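Local coordinates for protein putative antibiotic biosynthesis monooxygenase (Bordetella bronchiseptica, PDB 3GZ7) that is a putative antibiotic biosynthesis monooxygenase that probably works as a homodimer whose two ferredoxin-like subunits together form one alpha-beta barrel, at residues Gln22-Ile27 against Thr70-Trp75; Asp36-Val41 against Leu59-Glu64. All coordinates share one frame; numbering follows the deposited sequence.

Interaction 1 (Gln22-Ile27 against Thr70-Trp75); sequences QEIASI and TLVVDW
Glu23 meets the indole of Trp75 at its pyrrole edge, with Glu23 CB in the ring plane there and Val73 CG1 over the rim of one face, 3.0 Å above the plane of the Trp75 ring. The two residues sit on neighbouring antiparallel strands of the ferredoxin-like sheet expected of this monooxygenase family. Trp75 NE1 donates to Glu23 OE1 at 3.0 Å, N-H...O 167°; the oxygen uses its anti lone pair, and carboxylate and indole planes differ by only 20°. The extended Glu23 chain, turned away from its own backbone N, brings the carboxylate level with Trp75 NE1. His81 stacks on the indole, and a bound citric acid molecule lies close to Glu23.

Glu23-Val73 and Ala25-Leu71 are hydrogen-bonded pairs, each closed by two backbone bonds, and the strand axes run at 161°. On the Glu23 and Leu71 face, Ile27 CD1 packs obliquely on Leu71 CB at 3.9 Å. The other face carries Ile24 CG2 against Thr70 CG2 at 3.6 Å, while Thr70 OG1 bonds to Glu111 of the second subunit. Gln22 points the same way as Asp74, and Gln22 NE2 donates to Asp74 OD1 at 3.0 Å, nearly along the C-O axis of the carboxylate.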
loop_
_atom_site.group_PDB
_atom_site.type_symbol
_atom_site.label_atom_id
_atom_site.label_comp_id
_atom_site.label_asym_id
_atom_site.label_seq_id
_atom_site.Cartn_x
_atom_site.Cartn_y
_atom_site.Cartn_z
ATOM N N GLN A 22 -4.090 -8.539 2.723
ATOM C CA GLN A 22 -3.548 -8.030 1.468
ATOM C C GLN A 22 -2.059 -8.333 1.364
ATOM O O GLN A 22 -1.293 -8.047 2.266
ATOM C CB GLN A 22 -3.780 -6.532 1.372
ATOM C CG GLN A 22 -5.279 -6.154 1.269
ATOM C CD GLN A 22 -5.454 -4.697 0.929
ATOM O OE1 GLN A 22 -4.692 -3.844 1.426
ATOM N NE2 GLN A 22 -6.434 -4.389 0.066
ATOM N N GLU A 23 -1.681 -8.993 0.293
ATOM C CA GLU A 23 -0.304 -9.081 -0.118
ATOM C C GLU A 23 0.032 -7.740 -0.724
ATOM O O GLU A 23 -0.728 -7.250 -1.554
ATOM C CB GLU A 23 -0.117 -10.173 -1.196
ATOM C CG GLU A 23 1.238 -10.103 -1.959
ATOM C CD GLU A 23 1.272 -10.875 -3.256
ATOM O OE1 GLU A 23 0.281 -11.574 -3.569
ATOM O OE2 GLU A 23 2.312 -10.815 -3.963
ATOM N N ILE A 24 1.168 -7.163 -0.312
ATOM C CA ILE A 24 1.749 -5.922 -0.904
ATOM C C ILE A 24 3.063 -6.299 -1.549
ATOM O O ILE A 24 3.952 -6.747 -0.871
ATOM C CB ILE A 24 2.005 -4.833 0.195
ATOM C CG1 ILE A 24 0.777 -4.678 1.071
ATOM C CG2 ILE A 24 2.336 -3.462 -0.407
ATOM C CD1 ILE A 24 -0.431 -4.071 0.279
ATOM N N ALA A 25 3.168 -6.173 -2.862
ATOM C CA ALA A 25 4.392 -6.443 -3.593
ATOM C C ALA A 25 4.914 -5.121 -4.181
ATOM O O ALA A 25 4.236 -4.519 -5.031
ATOM C CB ALA A 25 4.105 -7.419 -4.700
ATOM N N SER A 26 6.064 -4.644 -3.695
ATOM C CA SER A 26 6.707 -3.436 -4.208
ATOM C C SER A 26 7.640 -3.842 -5.286
ATOM O O SER A 26 8.633 -4.540 -5.026
ATOM C CB SER A 26 7.521 -2.693 -3.168
ATOM O OG SER A 26 6.885 -2.806 -1.920
ATOM N N ILE A 27 7.333 -3.396 -6.488
ATOM C CA ILE A 27 8.026 -3.827 -7.680
ATOM C C ILE A 27 8.859 -2.657 -8.223
ATOM O O ILE A 27 8.402 -1.507 -8.198
ATOM C CB ILE A 27 6.975 -4.308 -8.724
ATOM C CG1 ILE A 27 6.153 -5.457 -8.121
ATOM C CG2 ILE A 27 7.645 -4.709 -10.030
ATOM C CD1 ILE A 27 4.733 -5.560 -8.603
ATOM N N THR A 70 3.174 -0.937 -7.064
ATOM C CA THR A 70 2.740 -1.750 -5.949
ATOM C C THR A 70 1.588 -2.626 -6.446
ATOM O O THR A 70 0.528 -2.107 -6.848
ATOM C CB THR A 70 2.216 -0.913 -4.792
ATOM O OG1 THR A 70 3.146 0.108 -4.475
ATOM C CG2 THR A 70 1.942 -1.747 -3.554
ATOM N N LEU A 71 1.785 -3.934 -6.412
ATOM C CA LEU A 71 0.664 -4.867 -6.621
ATOM C C LEU A 71 0.008 -5.125 -5.279
ATOM O O LEU A 71 0.711 -5.496 -4.346
ATOM C CB LEU A 71 1.121 -6.174 -7.246
ATOM C CG LEU A 71 0.088 -7.084 -7.923
ATOM C CD1 LEU A 71 -0.335 -6.509 -9.319
ATOM C CD2 LEU A 71 0.651 -8.507 -8.063
ATOM N N VAL A 72 -1.320 -4.938 -5.207
ATOM C CA VAL A 72 -2.112 -5.235 -3.997
ATOM C C VAL A 72 -3.080 -6.351 -4.343
ATOM O O VAL A 72 -3.887 -6.205 -5.263
ATOM C CB VAL A 72 -2.841 -3.956 -3.475
ATOM C CG1 VAL A 72 -3.662 -4.232 -2.192
ATOM C CG2 VAL A 72 -1.799 -2.854 -3.266
ATOM N N VAL A 73 -2.923 -7.501 -3.662
ATOM C CA VAL A 73 -3.702 -8.713 -3.930
ATOM C C VAL A 73 -4.471 -9.079 -2.680
ATOM O O VAL A 73 -3.894 -9.137 -1.605
ATOM C CB VAL A 73 -2.813 -9.901 -4.371
ATOM C CG1 VAL A 73 -3.661 -11.070 -4.771
ATOM C CG2 VAL A 73 -1.911 -9.491 -5.527
ATOM N N ASP A 74 -5.781 -9.304 -2.826
ATOM C CA ASP A 74 -6.646 -9.698 -1.703
ATOM C C ASP A 74 -6.687 -11.203 -1.598
ATOM O O ASP A 74 -7.041 -11.865 -2.550
ATOM C CB ASP A 74 -8.050 -9.117 -1.866
ATOM C CG ASP A 74 -8.013 -7.601 -2.046
ATOM O OD1 ASP A 74 -7.650 -6.865 -1.121
ATOM O OD2 ASP A 74 -8.266 -7.149 -3.167
ATOM N N TRP A 75 -6.264 -11.704 -0.428
ATOM C CA TRP A 75 -6.246 -13.109 -0.048
ATOM C C TRP A 75 -7.063 -13.346 1.210
ATOM O O TRP A 75 -7.092 -12.530 2.121
ATOM C CB TRP A 75 -4.795 -13.579 0.180
ATOM C CG TRP A 75 -3.866 -13.456 -1.034
ATOM C CD1 TRP A 75 -2.884 -12.495 -1.247
ATOM C CD2 TRP A 75 -3.827 -14.323 -2.177
ATOM N NE1 TRP A 75 -2.243 -12.747 -2.431
ATOM C CE2 TRP A 75 -2.823 -13.832 -3.042
ATOM C CE3 TRP A 75 -4.568 -15.450 -2.570
ATOM C CZ2 TRP A 75 -2.524 -14.444 -4.255
ATOM C CZ3 TRP A 75 -4.286 -16.041 -3.779
ATOM C CH2 TRP A 75 -3.275 -15.530 -4.620
#

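Interaction 2 (Asp36-Val41 against Leu59-Glu64); sequences DFEAGV and LHRSIE
Leu59 carries the apolar half of this contact, its CD1 leaning on Phe37 and its CD2 mainly on Val41 of helix 36-41. Leu59 CD1 comes within 3.7 Å of Phe37 CE2, meeting the ring obliquely, and Leu59 CD2 lies 3.9 Å from Val41 CB and about equally near both Val41 methyls. With CG anti to the backbone N (chi1 -178°), the leucine fork is carried from the strand toward the helix. Glu38 CG adds a looser contact to Leu59 CD2 at 4.2 Å, its chain crossing the leucine at about a right angle.

The polar half joins Glu38 to Arg61. Glu38 OE2 and Arg61 NH1 are 3.9 Å apart, a long salt bridge of charges only: the oxygen lies well out of the guanidinium plane and no N-H points at it, the two planes being 79° apart. A water closes the gap, donating to Glu38 OE2 at 2.8 Å and accepting from Arg61 NH1 at 3.1 Å at the guanidinium edge.

Neighbouring residues help to position these groups. Tyr69 hydrogen-bonds Glu38 OE2 and sets its ring edge-to-face with Phe37; Arg61 NE bonds to Pro66 O. Within the helix, Val41 CG2 sits over the rim of one Phe37 face, 3.3 Å above the ring plane. The strand axis runs at 164° to the helix, 10.7 Å away, the helix-on-sheet packing of a ferredoxin-like alpha-beta subunit, here in a dimeric barrel.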
loop_
_atom_site.group_PDB
_atom_site.type_symbol
_atom_site.label_atom_id
_atom_site.label_comp_id
_atom_site.label_asym_id
_atom_site.label_seq_id
_atom_site.Cartn_x
_atom_site.Cartn_y
_atom_site.Cartn_z
ATOM N N ASP A 36 5.310 -2.420 -20.946
ATOM C CA ASP A 36 5.390 -3.863 -21.089
ATOM C C ASP A 36 4.879 -4.501 -19.809
ATOM O O ASP A 36 4.231 -5.555 -19.843
ATOM C CB ASP A 36 6.850 -4.320 -21.317
ATOM C CG ASP A 36 7.343 -4.120 -22.755
ATOM O OD1 ASP A 36 6.505 -3.973 -23.669
ATOM O OD2 ASP A 36 8.585 -4.125 -22.968
ATOM N N PHE A 37 5.191 -3.863 -18.680
ATOM C CA PHE A 37 4.876 -4.450 -17.380
ATOM C C PHE A 37 3.391 -4.357 -17.166
ATOM O O PHE A 37 2.721 -5.353 -16.917
ATOM C CB PHE A 37 5.641 -3.761 -16.225
ATOM C CG PHE A 37 5.228 -4.264 -14.852
ATOM C CD1 PHE A 37 5.429 -5.586 -14.497
ATOM C CD2 PHE A 37 4.606 -3.418 -13.944
ATOM C CE1 PHE A 37 5.028 -6.060 -13.244
ATOM C CE2 PHE A 37 4.197 -3.878 -12.698
ATOM C CZ PHE A 37 4.416 -5.196 -12.351
ATOM N N GLU A 38 2.876 -3.136 -17.281
ATOM C CA GLU A 38 1.436 -2.908 -17.201
ATOM C C GLU A 38 0.676 -3.865 -18.093
ATOM O O GLU A 38 -0.227 -4.503 -17.598
ATOM C CB GLU A 38 1.078 -1.479 -17.534
ATOM C CG GLU A 38 1.476 -0.516 -16.446
ATOM C CD GLU A 38 1.262 0.927 -16.797
ATOM O OE1 GLU A 38 0.572 1.223 -17.807
ATOM O OE2 GLU A 38 1.750 1.767 -16.005
ATOM N N ALA A 39 1.052 -3.971 -19.375
ATOM C CA ALA A 39 0.435 -4.960 -20.317
ATOM C C ALA A 39 0.468 -6.383 -19.766
ATOM O O ALA A 39 -0.553 -7.106 -19.757
ATOM C CB ALA A 39 1.120 -4.901 -21.740
ATOM N N GLY A 40 1.631 -6.771 -19.253
ATOM C CA GLY A 40 1.803 -8.083 -18.609
ATOM C C GLY A 40 0.960 -8.335 -17.391
ATOM O O GLY A 40 0.401 -9.386 -17.265
ATOM N N VAL A 41 0.896 -7.375 -16.460
ATOM C CA VAL A 41 -0.029 -7.495 -15.332
ATOM C C VAL A 41 -1.502 -7.588 -15.796
ATOM O O VAL A 41 -2.276 -8.391 -15.251
ATOM C CB VAL A 41 0.140 -6.358 -14.301
ATOM C CG1 VAL A 41 -0.849 -6.551 -13.139
ATOM C CG2 VAL A 41 1.603 -6.299 -13.753
ATOM N N LEU A 59 -3.074 -2.761 -9.351
ATOM C CA LEU A 59 -1.717 -2.322 -9.703
ATOM C C LEU A 59 -1.679 -0.815 -9.505
ATOM O O LEU A 59 -2.570 -0.099 -9.982
ATOM C CB LEU A 59 -1.353 -2.699 -11.154
ATOM C CG LEU A 59 0.071 -2.336 -11.620
ATOM C CD1 LEU A 59 1.129 -3.032 -10.759
ATOM C CD2 LEU A 59 0.230 -2.651 -13.112
ATOM N N HIS A 60 -0.726 -0.350 -8.716
ATOM C CA HIS A 60 -0.561 1.069 -8.458
ATOM C C HIS A 60 0.824 1.473 -8.913
ATOM O O HIS A 60 1.736 0.671 -8.879
ATOM C CB HIS A 60 -0.740 1.417 -6.964
ATOM C CG HIS A 60 -2.086 1.107 -6.413
ATOM N ND1 HIS A 60 -3.113 2.022 -6.403
ATOM C CD2 HIS A 60 -2.588 -0.032 -5.876
ATOM C CE1 HIS A 60 -4.190 1.456 -5.882
ATOM N NE2 HIS A 60 -3.899 0.212 -5.558
ATOM N N ARG A 61 0.957 2.729 -9.331
ATOM C CA ARG A 61 2.217 3.290 -9.768
ATOM C C ARG A 61 2.625 4.506 -8.932
ATOM O O ARG A 61 1.839 5.416 -8.743
ATOM C CB ARG A 61 2.124 3.696 -11.227
ATOM C CG ARG A 61 3.437 4.140 -11.805
ATOM C CD ARG A 61 3.311 4.372 -13.304
ATOM N NE ARG A 61 4.637 4.591 -13.906
ATOM C CZ ARG A 61 4.821 4.924 -15.185
ATOM N NH1 ARG A 61 3.784 5.085 -16.004
ATOM N NH2 ARG A 61 6.035 5.131 -15.640
ATOM N N SER A 62 3.884 4.517 -8.487
ATOM C CA SER A 62 4.438 5.645 -7.764
ATOM C C SER A 62 4.525 6.901 -8.625
ATOM O O SER A 62 4.986 6.848 -9.757
ATOM C CB SER A 62 5.837 5.314 -7.267
ATOM O OG SER A 62 6.362 6.396 -6.500
ATOM N N ILE A 63 4.114 8.028 -8.063
ATOM C CA ILE A 63 4.265 9.342 -8.704
ATOM C C ILE A 63 5.727 9.856 -8.638
ATOM O O ILE A 63 6.242 10.358 -9.613
ATOM C CB ILE A 63 3.238 10.353 -8.121
ATOM C CG1 ILE A 63 1.850 9.967 -8.659
ATOM C CG2 ILE A 63 3.594 11.820 -8.537
ATOM C CD1 ILE A 63 0.647 10.482 -7.847
ATOM N N GLU A 64 6.392 9.690 -7.502
ATOM C CA GLU A 64 7.757 10.160 -7.320
ATOM C C GLU A 64 8.816 9.269 -8.017
ATOM O O GLU A 64 9.851 9.747 -8.449
ATOM C CB GLU A 64 8.088 10.298 -5.830
ATOM C CG GLU A 64 7.270 11.370 -5.128
ATOM C CD GLU A 64 5.955 10.859 -4.523
ATOM O OE1 GLU A 64 5.511 9.728 -4.810
ATOM O OE2 GLU A 64 5.359 11.603 -3.750
HETATM O O HOH W 1 0.773 4.389 -15.915
#

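Overall arrangement
Interaction 2 is nested in the chain loop that interaction 1 closes, and their centres lie about 12 Å apart. Strands 54-62 and 68-75 are sheet neighbours, joined by Thr70 N to His60 O at 2.8 Å, a probable hydrogen bond. Side chains link the two contacts under the helix: Ile27 CD1 approaches Phe37 CZ at 3.8 Å, and Leu71 CD1 reaches Val41 CG1 at 3.9 Å. The bound citric acid, probably from the crystallisation liquor, is about 3 Å from the side chain of Glu23 and may mark a pocket beside it, with the side chain of Phe37 farther off at about 6 Å. Each contact also touches the second subunit, where residues 60-62 continue the sheet across the interface.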